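Local coordinates for matrix protein VP40 (Lake Victoria marburgvirus, PDB 5B0V), which assembles the viral matrix and drives particle budding, existing as a dimer until it reorganises at the plasma membrane into multimeric form, at residues C72-L77 against L100-N105; D190-P195 against V286-A291; V219-K224 against I263-D268. All coordinates share one frame; numbering follows the deposited sequence.

Interaction 1: C72-L77 against L100-N105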
ATOM      1  N   CYS A  72      -9.681  13.838  -4.649  1.00 33.32           N
ATOM      2  CA  CYS A  72     -10.397  12.612  -5.004  1.00 32.62           C
ATOM      3  C   CYS A  72      -9.502  11.657  -5.754  1.00 30.50           C
ATOM      4  O   CYS A  72      -8.700  12.046  -6.605  1.00 30.07           O
ATOM      5  CB  CYS A  72     -11.649  12.877  -5.867  1.00 33.02           C
ATOM      6  SG  CYS A  72     -12.773  14.033  -5.084  1.00 39.02           S
ATOM      7  N   HIS A  73      -9.675  10.387  -5.448  1.00 28.28           N
ATOM      8  CA  HIS A  73      -8.983   9.386  -6.166  1.00 26.91           C
ATOM      9  C   HIS A  73      -9.988   8.456  -6.755  1.00 25.37           C
ATOM     10  O   HIS A  73     -10.976   8.127  -6.126  1.00 24.42           O
ATOM     11  CB  HIS A  73      -7.981   8.672  -5.236  1.00 27.42           C
ATOM     12  CG  HIS A  73      -6.850   9.562  -4.792  1.00 28.32           C
ATOM     13  ND1 HIS A  73      -6.780  10.117  -3.531  1.00 28.82           N
ATOM     14  CD2 HIS A  73      -5.783  10.047  -5.474  1.00 28.98           C
ATOM     15  CE1 HIS A  73      -5.706  10.884  -3.449  1.00 29.94           C
ATOM     16  NE2 HIS A  73      -5.085  10.862  -4.612  1.00 29.89           N
ATOM     17  N   ALA A  74      -9.718   8.046  -7.990  1.00 25.39           N
ATOM     18  CA  ALA A  74     -10.349   6.868  -8.590  1.00 24.49           C
ATOM     19  C   ALA A  74      -9.464   5.664  -8.287  1.00 24.54           C
ATOM     20  O   ALA A  74      -8.246   5.711  -8.499  1.00 24.69           O
ATOM     21  CB  ALA A  74     -10.480   7.037 -10.081  1.00 24.33           C
ATOM     22  N   PHE A  75     -10.096   4.614  -7.762  1.00 24.06           N
ATOM     23  CA  PHE A  75      -9.450   3.351  -7.409  1.00 23.78           C
ATOM     24  C   PHE A  75      -9.905   2.247  -8.354  1.00 23.73           C
ATOM     25  O   PHE A  75     -11.111   2.003  -8.498  1.00 23.25           O
ATOM     26  CB  PHE A  75      -9.862   2.957  -5.990  1.00 23.27           C
ATOM     27  CG  PHE A  75      -9.370   3.887  -4.951  1.00 23.24           C
ATOM     28  CD1 PHE A  75     -10.023   5.087  -4.707  1.00 23.21           C
ATOM     29  CD2 PHE A  75      -8.260   3.570  -4.201  1.00 23.35           C
ATOM     30  CE1 PHE A  75      -9.550   5.957  -3.740  1.00 23.38           C
ATOM     31  CE2 PHE A  75      -7.800   4.424  -3.229  1.00 23.77           C
ATOM     32  CZ  PHE A  75      -8.438   5.615  -2.998  1.00 23.73           C
ATOM     33  N   THR A  76      -8.950   1.552  -8.946  1.00 24.40           N
ATOM     34  CA  THR A  76      -9.235   0.461  -9.872  1.00 25.35           C
ATOM     35  C   THR A  76      -8.267  -0.709  -9.713  1.00 26.51           C
ATOM     36  O   THR A  76      -7.049  -0.520  -9.646  1.00 28.01           O
ATOM     37  CB  THR A  76      -9.097   0.956 -11.313  1.00 25.69           C
ATOM     38  OG1 THR A  76      -9.810   2.175 -11.438  1.00 26.29           O
ATOM     39  CG2 THR A  76      -9.666  -0.044 -12.295  1.00 26.24           C
ATOM     40  N   LEU A  77      -8.788  -1.921  -9.655  1.00 26.64           N
ATOM     41  CA  LEU A  77      -7.934  -3.092  -9.772  1.00 27.40           C
ATOM     42  C   LEU A  77      -7.774  -3.478 -11.238  1.00 28.07           C
ATOM     43  O   LEU A  77      -8.741  -3.575 -11.991  1.00 26.96           O
ATOM     44  CB  LEU A  77      -8.507  -4.277  -8.998  1.00 27.41           C
ATOM     45  CG  LEU A  77      -8.343  -4.227  -7.490  1.00 27.31           C
ATOM     46  CD1 LEU A  77      -8.958  -5.495  -6.927  1.00 27.77           C
ATOM     47  CD2 LEU A  77      -6.878  -4.084  -7.090  1.00 27.78           C
ATOM     48  N   LEU A 100     -13.293   0.061  -8.379  1.00 25.90           N
ATOM     49  CA  LEU A 100     -13.758  -0.163  -7.008  1.00 26.78           C
ATOM     50  C   LEU A 100     -14.444   1.046  -6.428  1.00 26.56           C
ATOM     51  O   LEU A 100     -15.049   0.933  -5.382  1.00 27.45           O
ATOM     52  CB  LEU A 100     -12.589  -0.461  -6.080  1.00 27.64           C
ATOM     53  CG  LEU A 100     -11.609  -1.553  -6.508  1.00 28.10           C
ATOM     54  CD1 LEU A 100     -10.485  -1.576  -5.490  1.00 28.94           C
ATOM     55  CD2 LEU A 100     -12.287  -2.908  -6.589  1.00 28.37           C
ATOM     56  N   GLY A 101     -14.299   2.207  -7.066  1.00 26.09           N
ATOM     57  CA  GLY A 101     -14.914   3.418  -6.580  1.00 25.66           C
ATOM     58  C   GLY A 101     -14.078   4.667  -6.692  1.00 25.75           C
ATOM     59  O   GLY A 101     -12.862   4.627  -6.886  1.00 26.19           O
ATOM     60  N   ILE A 102     -14.755   5.788  -6.517  1.00 25.90           N
ATOM     61  CA  ILE A 102     -14.110   7.076  -6.396  1.00 26.31           C
ATOM     62  C   ILE A 102     -14.339   7.617  -4.999  1.00 26.96           C
ATOM     63  O   ILE A 102     -15.453   7.632  -4.541  1.00 28.42           O
ATOM     64  CB  ILE A 102     -14.701   8.031  -7.415  1.00 25.69           C
ATOM     65  CG1 ILE A 102     -14.402   7.491  -8.809  1.00 24.95           C
ATOM     66  CG2 ILE A 102     -14.150   9.430  -7.202  1.00 26.25           C
ATOM     67  CD1 ILE A 102     -14.949   8.349  -9.903  1.00 24.67           C
HETATM   68  N   MSE A 103     -13.293   8.090  -4.335  1.00 27.51           N
HETATM   69  CA  MSE A 103     -13.401   8.599  -2.958  1.00 27.94           C
HETATM   70  C   MSE A 103     -12.626   9.872  -2.777  1.00 29.17           C
HETATM   71  O   MSE A 103     -11.580  10.082  -3.379  1.00 27.97           O
HETATM   72  CB  MSE A 103     -12.829   7.584  -1.973  1.00 27.45           C
HETATM   73  CG  MSE A 103     -13.286   7.790  -0.529  1.00 26.94           C
HETATM   74 SE   MSE A 103     -12.283   6.521   0.594  1.00 26.02          SE
HETATM   75  CE  MSE A 103     -10.598   7.509   0.401  1.00 26.93           C
ATOM     76  N   SER A 104     -13.165  10.753  -1.951  1.00 31.67           N
ATOM     77  CA  SER A 104     -12.442  11.950  -1.560  1.00 34.12           C
ATOM     78  C   SER A 104     -11.841  11.739  -0.164  1.00 34.35           C
ATOM     79  O   SER A 104     -12.382  11.003   0.671  1.00 34.01           O
ATOM     80  CB  SER A 104     -13.373  13.158  -1.583  1.00 35.85           C
ATOM     81  OG  SER A 104     -14.491  12.928  -0.736  1.00 38.70           O
ATOM     82  N   ASN A 105     -10.723  12.395   0.084  1.00 34.50           N
ATOM     83  CA  ASN A 105     -10.004  12.185   1.326  1.00 35.23           C
ATOM     84  C   ASN A 105     -10.833  12.369   2.598  1.00 36.24           C
ATOM     85  O   ASN A 105     -10.612  11.668   3.577  1.00 36.55           O
ATOM     86  CB  ASN A 105      -8.751  13.050   1.357  1.00 35.66           C
ATOM     87  CG  ASN A 105      -7.691  12.566   0.382  1.00 34.70           C
ATOM     88  OD1 ASN A 105      -7.781  11.467  -0.156  1.00 33.18           O
ATOM     89  ND2 ASN A 105      -6.708  13.397   0.125  1.00 35.46           N
TER
HETATM   90  O   HOH W   1      -9.022  10.100  -2.289  1.00  9.79           O

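Interaction 2: D190-P195 against V286-A291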
ATOM      1  N   ASP A 190      -8.824  18.681 -11.035  1.00 38.75           N
ATOM      2  CA  ASP A 190      -9.483  19.632 -10.138  1.00 40.29           C
ATOM      3  C   ASP A 190     -10.866  20.032 -10.601  1.00 39.31           C
ATOM      4  O   ASP A 190     -11.677  20.448  -9.772  1.00 40.84           O
ATOM      5  CB  ASP A 190      -8.598  20.860  -9.897  1.00 44.09           C
ATOM      6  CG  ASP A 190      -7.335  20.514  -9.118  1.00 47.47           C
ATOM      7  OD1 ASP A 190      -6.892  19.338  -9.194  1.00 50.77           O
ATOM      8  OD2 ASP A 190      -6.781  21.400  -8.436  1.00 50.16           O
ATOM      9  N   ASP A 191     -11.173  19.878 -11.890  1.00 38.00           N
ATOM     10  CA  ASP A 191     -12.514  20.220 -12.396  1.00 37.21           C
ATOM     11  C   ASP A 191     -13.603  19.173 -12.096  1.00 34.56           C
ATOM     12  O   ASP A 191     -14.707  19.260 -12.614  1.00 34.54           O
ATOM     13  CB  ASP A 191     -12.490  20.581 -13.901  1.00 38.46           C
ATOM     14  CG  ASP A 191     -12.111  19.408 -14.813  1.00 38.77           C
ATOM     15  OD1 ASP A 191     -12.303  18.238 -14.423  1.00 37.15           O
ATOM     16  OD2 ASP A 191     -11.612  19.682 -15.938  1.00 41.83           O
ATOM     17  N   ALA A 192     -13.322  18.198 -11.252  1.00 33.04           N
ATOM     18  CA  ALA A 192     -14.318  17.176 -10.972  1.00 31.81           C
ATOM     19  C   ALA A 192     -15.363  17.744 -10.064  1.00 30.97           C
ATOM     20  O   ALA A 192     -15.041  18.373  -9.064  1.00 31.08           O
ATOM     21  CB  ALA A 192     -13.684  15.970 -10.327  1.00 32.21           C
ATOM     22  N   TRP A 193     -16.614  17.576 -10.469  1.00 30.00           N
ATOM     23  CA  TRP A 193     -17.727  17.900  -9.643  1.00 29.69           C
ATOM     24  C   TRP A 193     -18.098  16.666  -8.863  1.00 30.35           C
ATOM     25  O   TRP A 193     -17.998  15.560  -9.336  1.00 30.15           O
ATOM     26  CB  TRP A 193     -18.908  18.354 -10.468  1.00 29.53           C
ATOM     27  CG  TRP A 193     -20.060  18.634  -9.579  1.00 29.26           C
ATOM     28  CD1 TRP A 193     -20.365  19.815  -9.010  1.00 29.56           C
ATOM     29  CD2 TRP A 193     -21.011  17.682  -9.080  1.00 28.52           C
ATOM     30  NE1 TRP A 193     -21.452  19.673  -8.188  1.00 29.69           N
ATOM     31  CE2 TRP A 193     -21.873  18.374  -8.219  1.00 28.71           C
ATOM     32  CE3 TRP A 193     -21.200  16.310  -9.264  1.00 27.90           C
ATOM     33  CZ2 TRP A 193     -22.938  17.759  -7.565  1.00 28.92           C
ATOM     34  CZ3 TRP A 193     -22.267  15.688  -8.603  1.00 28.11           C
ATOM     35  CH2 TRP A 193     -23.119  16.417  -7.764  1.00 28.38           C
ATOM     36  N   ARG A 194     -18.552  16.868  -7.649  1.00 33.55           N
ATOM     37  CA  ARG A 194     -18.700  15.791  -6.727  1.00 36.29           C
ATOM     38  C   ARG A 194     -19.804  16.169  -5.773  1.00 36.10           C
ATOM     39  O   ARG A 194     -19.925  17.329  -5.418  1.00 37.10           O
ATOM     40  CB  ARG A 194     -17.364  15.635  -5.984  1.00 39.94           C
ATOM     41  CG  ARG A 194     -17.173  14.323  -5.242  1.00 41.84           C
ATOM     42  CD  ARG A 194     -16.451  13.225  -6.006  1.00 39.51           C
ATOM     43  NE  ARG A 194     -16.431  12.102  -5.078  1.00 40.69           N
ATOM     44  CZ  ARG A 194     -17.084  10.962  -5.242  1.00 41.20           C
ATOM     45  NH1 ARG A 194     -17.772  10.730  -6.354  1.00 40.61           N
ATOM     46  NH2 ARG A 194     -17.010  10.030  -4.292  1.00 42.56           N
ATOM     47  N   PRO A 195     -20.622  15.201  -5.344  1.00 36.43           N
ATOM     48  CA  PRO A 195     -21.718  15.598  -4.452  1.00 37.40           C
ATOM     49  C   PRO A 195     -21.225  16.166  -3.132  1.00 38.85           C
ATOM     50  O   PRO A 195     -20.158  15.778  -2.650  1.00 42.11           O
ATOM     51  CB  PRO A 195     -22.473  14.287  -4.217  1.00 36.85           C
ATOM     52  CG  PRO A 195     -22.114  13.430  -5.385  1.00 36.14           C
ATOM     53  CD  PRO A 195     -20.678  13.766  -5.669  1.00 35.55           C
ATOM     54  N   VAL A 286     -18.496  19.250 -14.575  1.00 31.87           N
ATOM     55  CA  VAL A 286     -18.036  18.037 -15.226  1.00 29.84           C
ATOM     56  C   VAL A 286     -18.074  16.861 -14.253  1.00 27.73           C
ATOM     57  O   VAL A 286     -17.604  16.992 -13.141  1.00 26.92           O
ATOM     58  CB  VAL A 286     -16.601  18.212 -15.731  1.00 31.01           C
ATOM     59  CG1 VAL A 286     -16.112  16.927 -16.413  1.00 31.05           C
ATOM     60  CG2 VAL A 286     -16.493  19.407 -16.674  1.00 32.05           C
ATOM     61  N   VAL A 287     -18.599  15.710 -14.685  1.00 26.78           N
ATOM     62  CA  VAL A 287     -18.575  14.503 -13.857  1.00 25.95           C
ATOM     63  C   VAL A 287     -17.684  13.430 -14.392  1.00 25.06           C
ATOM     64  O   VAL A 287     -17.707  13.110 -15.546  1.00 25.40           O
ATOM     65  CB  VAL A 287     -19.930  13.848 -13.691  1.00 25.90           C
ATOM     66  CG1 VAL A 287     -20.764  14.658 -12.746  1.00 26.51           C
ATOM     67  CG2 VAL A 287     -20.632  13.717 -15.015  1.00 26.66           C
ATOM     68  N   TYR A 288     -16.907  12.857 -13.503  1.00 24.29           N
ATOM     69  CA  TYR A 288     -16.036  11.783 -13.852  1.00 23.65           C
ATOM     70  C   TYR A 288     -16.683  10.509 -13.403  1.00 22.52           C
ATOM     71  O   TYR A 288     -17.425  10.490 -12.446  1.00 22.49           O
ATOM     72  CB  TYR A 288     -14.676  11.969 -13.174  1.00 23.85           C
ATOM     73  CG  TYR A 288     -13.880  13.058 -13.826  1.00 24.37           C
ATOM     74  CD1 TYR A 288     -14.085  14.369 -13.494  1.00 25.30           C
ATOM     75  CD2 TYR A 288     -12.957  12.773 -14.787  1.00 24.82           C
ATOM     76  CE1 TYR A 288     -13.369  15.377 -14.085  1.00 26.32           C
ATOM     77  CE2 TYR A 288     -12.240  13.776 -15.395  1.00 26.05           C
ATOM     78  CZ  TYR A 288     -12.458  15.079 -15.045  1.00 26.65           C
ATOM     79  OH  TYR A 288     -11.706  16.069 -15.643  1.00 28.38           O
ATOM     80  N   PHE A 289     -16.410   9.437 -14.108  1.00 22.04           N
ATOM     81  CA  PHE A 289     -16.900   8.151 -13.682  1.00 21.63           C
ATOM     82  C   PHE A 289     -15.929   7.083 -14.173  1.00 21.75           C
ATOM     83  O   PHE A 289     -15.057   7.335 -15.006  1.00 22.03           O
ATOM     84  CB  PHE A 289     -18.353   7.921 -14.183  1.00 21.62           C
ATOM     85  CG  PHE A 289     -18.483   7.731 -15.676  1.00 21.50           C
ATOM     86  CD1 PHE A 289     -18.604   8.823 -16.523  1.00 22.09           C
ATOM     87  CD2 PHE A 289     -18.511   6.472 -16.222  1.00 21.37           C
ATOM     88  CE1 PHE A 289     -18.738   8.662 -17.892  1.00 22.41           C
ATOM     89  CE2 PHE A 289     -18.641   6.301 -17.580  1.00 21.86           C
ATOM     90  CZ  PHE A 289     -18.751   7.389 -18.416  1.00 22.37           C
ATOM     91  N   GLN A 290     -16.078   5.894 -13.630  1.00 21.53           N
ATOM     92  CA  GLN A 290     -15.165   4.821 -13.925  1.00 21.80           C
ATOM     93  C   GLN A 290     -15.825   3.789 -14.799  1.00 22.50           C
ATOM     94  O   GLN A 290     -16.974   3.403 -14.553  1.00 22.20           O
ATOM     95  CB  GLN A 290     -14.763   4.114 -12.649  1.00 21.34           C
ATOM     96  CG  GLN A 290     -14.217   4.993 -11.559  1.00 20.75           C
ATOM     97  CD  GLN A 290     -13.549   4.132 -10.535  1.00 21.01           C
ATOM     98  OE1 GLN A 290     -14.212   3.589  -9.649  1.00 20.80           O
ATOM     99  NE2 GLN A 290     -12.229   3.926 -10.697  1.00 21.27           N
ATOM    100  N   ALA A 291     -15.082   3.344 -15.809  1.00 23.58           N
ATOM    101  CA  ALA A 291     -15.451   2.188 -16.607  1.00 24.33           C
ATOM    102  C   ALA A 291     -14.172   1.472 -16.983  1.00 25.21           C
ATOM    103  O   ALA A 291     -13.112   2.076 -16.932  1.00 25.32           O
ATOM    104  CB  ALA A 291     -16.183   2.612 -17.844  1.00 24.71           C
TER

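Interaction 3: V219-K224 against I263-D268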
ATOM      1  N   VAL A 219     -24.703  10.488 -10.413  1.00 30.35           N
ATOM      2  CA  VAL A 219     -25.429  11.590  -9.832  1.00 29.80           C
ATOM      3  C   VAL A 219     -24.886  12.907 -10.380  1.00 29.38           C
ATOM      4  O   VAL A 219     -23.686  13.103 -10.526  1.00 29.29           O
ATOM      5  CB  VAL A 219     -25.317  11.594  -8.307  1.00 30.40           C
ATOM      6  CG1 VAL A 219     -25.998  12.831  -7.721  1.00 30.81           C
ATOM      7  CG2 VAL A 219     -25.940  10.326  -7.751  1.00 30.86           C
ATOM      8  N   LEU A 220     -25.804  13.816 -10.650  1.00 29.41           N
ATOM      9  CA  LEU A 220     -25.503  15.061 -11.304  1.00 28.67           C
ATOM     10  C   LEU A 220     -25.621  16.232 -10.365  1.00 28.96           C
ATOM     11  O   LEU A 220     -26.366  16.183  -9.377  1.00 29.52           O
ATOM     12  CB  LEU A 220     -26.497  15.242 -12.443  1.00 28.89           C
ATOM     13  CG  LEU A 220     -26.475  14.213 -13.565  1.00 28.49           C
ATOM     14  CD1 LEU A 220     -27.620  14.466 -14.532  1.00 29.82           C
ATOM     15  CD2 LEU A 220     -25.157  14.273 -14.308  1.00 28.43           C
ATOM     16  N   PRO A 221     -24.932  17.321 -10.697  1.00 29.56           N
ATOM     17  CA  PRO A 221     -25.184  18.536  -9.967  1.00 30.77           C
ATOM     18  C   PRO A 221     -26.650  18.973 -10.072  1.00 32.39           C
ATOM     19  O   PRO A 221     -27.410  18.507 -10.928  1.00 32.00           O
ATOM     20  CB  PRO A 221     -24.310  19.575 -10.672  1.00 30.79           C
ATOM     21  CG  PRO A 221     -23.454  18.836 -11.617  1.00 30.05           C
ATOM     22  CD  PRO A 221     -24.180  17.580 -11.928  1.00 29.71           C
ATOM     23  N   THR A 222     -27.029  19.865  -9.180  1.00 33.89           N
ATOM     24  CA  THR A 222     -28.373  20.348  -9.158  1.00 36.16           C
ATOM     25  C   THR A 222     -28.683  21.099 -10.456  1.00 35.67           C
ATOM     26  O   THR A 222     -27.810  21.737 -11.050  1.00 34.21           O
ATOM     27  CB  THR A 222     -28.649  21.224  -7.914  1.00 38.55           C
ATOM     28  OG1 THR A 222     -27.647  22.246  -7.804  1.00 41.07           O
ATOM     29  CG2 THR A 222     -28.652  20.347  -6.636  1.00 38.69           C
ATOM     30  N   VAL A 223     -29.941  20.977 -10.877  1.00 35.13           N
ATOM     31  CA  VAL A 223     -30.428  21.605 -12.074  1.00 34.97           C
ATOM     32  C   VAL A 223     -30.951  22.986 -11.709  1.00 36.21           C
ATOM     33  O   VAL A 223     -31.753  23.153 -10.806  1.00 36.23           O
ATOM     34  CB  VAL A 223     -31.539  20.769 -12.715  1.00 34.48           C
ATOM     35  CG1 VAL A 223     -32.131  21.483 -13.911  1.00 35.01           C
ATOM     36  CG2 VAL A 223     -31.002  19.401 -13.097  1.00 33.50           C
ATOM     37  N   LYS A 224     -30.466  23.978 -12.423  1.00 37.80           N
ATOM     38  CA  LYS A 224     -30.808  25.349 -12.157  1.00 39.75           C
ATOM     39  C   LYS A 224     -32.303  25.546 -12.313  1.00 41.62           C
ATOM     40  O   LYS A 224     -32.895  25.030 -13.261  1.00 41.83           O
ATOM     41  CB  LYS A 224     -30.077  26.252 -13.152  1.00 40.86           C
ATOM     42  CG  LYS A 224     -28.571  26.363 -12.945  1.00 40.24           C
ATOM     43  CD  LYS A 224     -28.009  27.473 -13.824  1.00 41.39           C
ATOM     44  CE  LYS A 224     -26.517  27.643 -13.625  1.00 41.48           C
ATOM     45  NZ  LYS A 224     -25.894  28.320 -14.792  1.00 42.50           N
ATOM     46  N   ILE A 263     -17.926  13.572 -18.387  1.00 24.13           N
ATOM     47  CA  ILE A 263     -18.976  14.235 -19.172  1.00 24.54           C
ATOM     48  C   ILE A 263     -19.026  15.706 -18.811  1.00 25.08           C
ATOM     49  O   ILE A 263     -19.303  16.081 -17.663  1.00 24.51           O
ATOM     50  CB  ILE A 263     -20.374  13.657 -18.916  1.00 24.22           C
ATOM     51  CG1 ILE A 263     -20.408  12.173 -19.194  1.00 24.34           C
ATOM     52  CG2 ILE A 263     -21.418  14.329 -19.803  1.00 24.98           C
ATOM     53  CD1 ILE A 263     -21.631  11.487 -18.631  1.00 24.01           C
ATOM     54  N   SER A 264     -18.776  16.555 -19.792  1.00 26.13           N
ATOM     55  CA  SER A 264     -18.951  17.962 -19.557  1.00 27.03           C
ATOM     56  C   SER A 264     -20.456  18.277 -19.754  1.00 27.07           C
ATOM     57  O   SER A 264     -21.126  17.743 -20.671  1.00 27.17           O
ATOM     58  CB  SER A 264     -18.023  18.775 -20.429  1.00 28.24           C
ATOM     59  OG  SER A 264     -18.646  19.000 -21.653  1.00 29.55           O
ATOM     60  N   LEU A 265     -20.986  19.083 -18.831  1.00 26.80           N
ATOM     61  CA  LEU A 265     -22.412  19.364 -18.735  1.00 26.45           C
ATOM     62  C   LEU A 265     -22.649  20.808 -19.095  1.00 27.42           C
ATOM     63  O   LEU A 265     -21.831  21.651 -18.780  1.00 28.36           O
ATOM     64  CB  LEU A 265     -22.907  19.096 -17.316  1.00 25.61           C
ATOM     65  CG  LEU A 265     -22.773  17.655 -16.813  1.00 24.63           C
ATOM     66  CD1 LEU A 265     -22.998  17.536 -15.321  1.00 24.36           C
ATOM     67  CD2 LEU A 265     -23.751  16.756 -17.513  1.00 24.55           C
ATOM     68  N   PRO A 266     -23.779  21.105 -19.748  1.00 28.12           N
ATOM     69  CA  PRO A 266     -24.098  22.496 -20.072  1.00 29.48           C
ATOM     70  C   PRO A 266     -24.242  23.392 -18.812  1.00 30.02           C
ATOM     71  O   PRO A 266     -24.905  23.009 -17.853  1.00 28.81           O
ATOM     72  CB  PRO A 266     -25.418  22.382 -20.843  1.00 29.46           C
ATOM     73  CG  PRO A 266     -26.002  21.072 -20.458  1.00 28.22           C
ATOM     74  CD  PRO A 266     -24.858  20.175 -20.142  1.00 27.72           C
ATOM     75  N   ALA A 267     -23.577  24.545 -18.815  1.00 31.72           N
ATOM     76  CA  ALA A 267     -23.566  25.425 -17.658  1.00 33.06           C
ATOM     77  C   ALA A 267     -24.905  26.112 -17.502  1.00 34.67           C
ATOM     78  O   ALA A 267     -25.320  26.414 -16.388  1.00 35.21           O
ATOM     79  CB  ALA A 267     -22.482  26.477 -17.786  1.00 34.19           C
ATOM     80  N   ASP A 268     -25.579  26.360 -18.612  1.00 35.96           N
ATOM     81  CA  ASP A 268     -26.871  26.992 -18.546  1.00 37.78           C
ATOM     82  C   ASP A 268     -27.898  26.157 -17.791  1.00 36.42           C
ATOM     83  O   ASP A 268     -28.935  26.691 -17.394  1.00 37.96           O
ATOM     84  CB  ASP A 268     -27.390  27.345 -19.957  1.00 40.34           C
ATOM     85  CG  ASP A 268     -27.756  26.105 -20.810  1.00 40.93           C
ATOM     86  OD1 ASP A 268     -27.660  24.959 -20.320  1.00 40.60           O
ATOM     87  OD2 ASP A 268     -28.159  26.303 -21.983  1.00 42.36           O
TER

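Interaction 1: C72-L77 against L100-N105
Residues 72-77 and 100-104 pair as antiparallel strands, with Cys72 opposite Ser104 and Ala74 opposite Ile102 in non-hydrogen-bonded pairs, and His73 opposite Met103 in a hydrogen-bonded one. His73 N donates to Met103 O (2.8 Å) and Met103 N returns a bond to His73 O. Further along, Phe75 faces two residues at once: its N donates to Gly101 O, while its O accepts from Leu100 N with the donor tilted 26° from the carbonyl plane. This is a classic beta bulge. Gly101 has phi 140°, where a CB would press on the carbonyl O of Leu100, so the bulge is built on glycine.

One face of the pair carries Cys72, Ala74, Ile102 and Ser104. Here Cys72 SG rests 3.7 Å from Ser104 CB, and CG1 of Ile102 lies alongside Ala74 CB at 4.1 Å. The other face carries His73, Phe75 and Met103, modelled as selenomethionine. The Phe75 ring turns one edge to Gly101 O, CD1 lying 3.6 Å from that oxygen, and its CE1 comes 4.1 Å from Met103 CB. CG of His73 lies beside the backbone N (chi1 -67°); Asn105 OD1 lies at the edge of the imidazole, 3.8 Å from ND1. A water lies between them, 2.6 Å from His73 ND1 and within bonding distance of Asn105 OD1 and Met103 O; it has more acceptors in reach than protons, so not all can be satisfied at once. Asn105 ND2 turns instead to Lys68 O.

These two strands form the hairpin 72-83/91-104. Strand 176-187 pairs with the other edge of 72-83, and helix 110-119 packs on the face of His73, Phe75 and Met103, while Gln290 of strand 286-290 touches Ala74 and Ile102 on the opposite face.

Interaction 2: D190-P195 against V286-A291
Asp191 and Tyr288 approach each other with CG of Asp191 between its backbone N and carbonyl carbon (chi1 66°) and CG of Tyr288 beside its own N, anti to the carbonyl carbon (chi1 -74°). The phenol OH donates to Asp191 OD1 (2.6 Å), which receives it on the syn lone pair, the side of the other oxygen. Carboxylate and ring are nearly coplanar, their planes 21° apart, and OD1 lies at the ring edge, in its plane. Arg262 NH1 also hydrogen-bonds to the phenol oxygen, giving that oxygen two polar partners.

Ala192 follows with its CB 3.6 Å from Tyr288 CD1. The backbone then closes the contact at Trp193, whose N donates to Val286 O (2.9 Å). The Trp193 and Val287 side chains run next to each other in the same direction, and Trp193 CE3 comes 3.9 Å from Val287 CG1. Pro195 N sits above one indole face, near its margin.

The loop between strand 176-187 and helix 197-201 is thus held against an edge strand of the small antiparallel sheet 251-253/260-264/286-290. Strand 260-264 lies beside 286-290, Pro221 touches Trp193, and Gln290 reaches strands 72-83 and 91-104.

Interaction 3: V219-K224 against I263-D268
Leu265 carries the apolar part of this contact, with its methyl CD1 directed at Leu220 and Pro221. Pro221 meets it tip to tip: its ring CD lies 3.6 Å from Leu265 CD1, and its CG is only slightly farther. Leu220 comes in at a slant, bringing CD2 to 4.0 Å from the same methyl. A single leucine branch is therefore shared by two neighbouring residues of the loop 219-224. In Leu265, CG lies beside the backbone N and anti to the carbonyl carbon (chi1 -62°), and CD1 is the branch that reaches across. All three side chains are buried, and their surroundings are apolar too: Leu220 also packs on Ile242 of helix 237-243 and on Val209, and Leu265 on Phe270.

In fold terms, 263-268 is the place where the middle strand of the sheet 251-253/260-264/286-290 runs out into a loop. After the strand ends, 265-268 travels alongside 220-224 in the same direction, their end-to-end directions 6° apart. Past Asp268 the chain doubles back, and Met269 and Ser271 form backbone hydrogen bonds with Lys224 and Thr222.

The polar part lies at the more exposed end. The side chain of Lys224, extended beyond CG, places NZ 2.6 Å from Ala267 O, to which it donates. The approach is well off the line of the carbonyl: the donor is tilted 31° from its plane. The aliphatic portion follows the same backbone, Lys224 CD lying 3.8 Å from Asp268 O. The carboxylate of Asp268 makes no salt bridge with this ammonium, its OD1 standing 6.7 Å from Lys224 NZ.

In the fold
Following the chain from the N terminus, interaction 1 comes first and closes the hairpin of strands 72-83 and 91-104. It is complete before interaction 2 opens at the loop after strand 176-187, a contact that closes only at strand 286-290. Interaction 3 is nested inside that long excursion. Interactions 2 and 3 share one sheet, where strands 260-264 and 286-290 are neighbours joined by Ile263 N and Val287 O. Interactions 1 and 2 also touch, since the Gln290 side chain bonds to Phe75 O of the hairpin. Interactions 1 and 3, about 22 Å apart between centres, do not touch; the 190-195/286-291 contact lies against both.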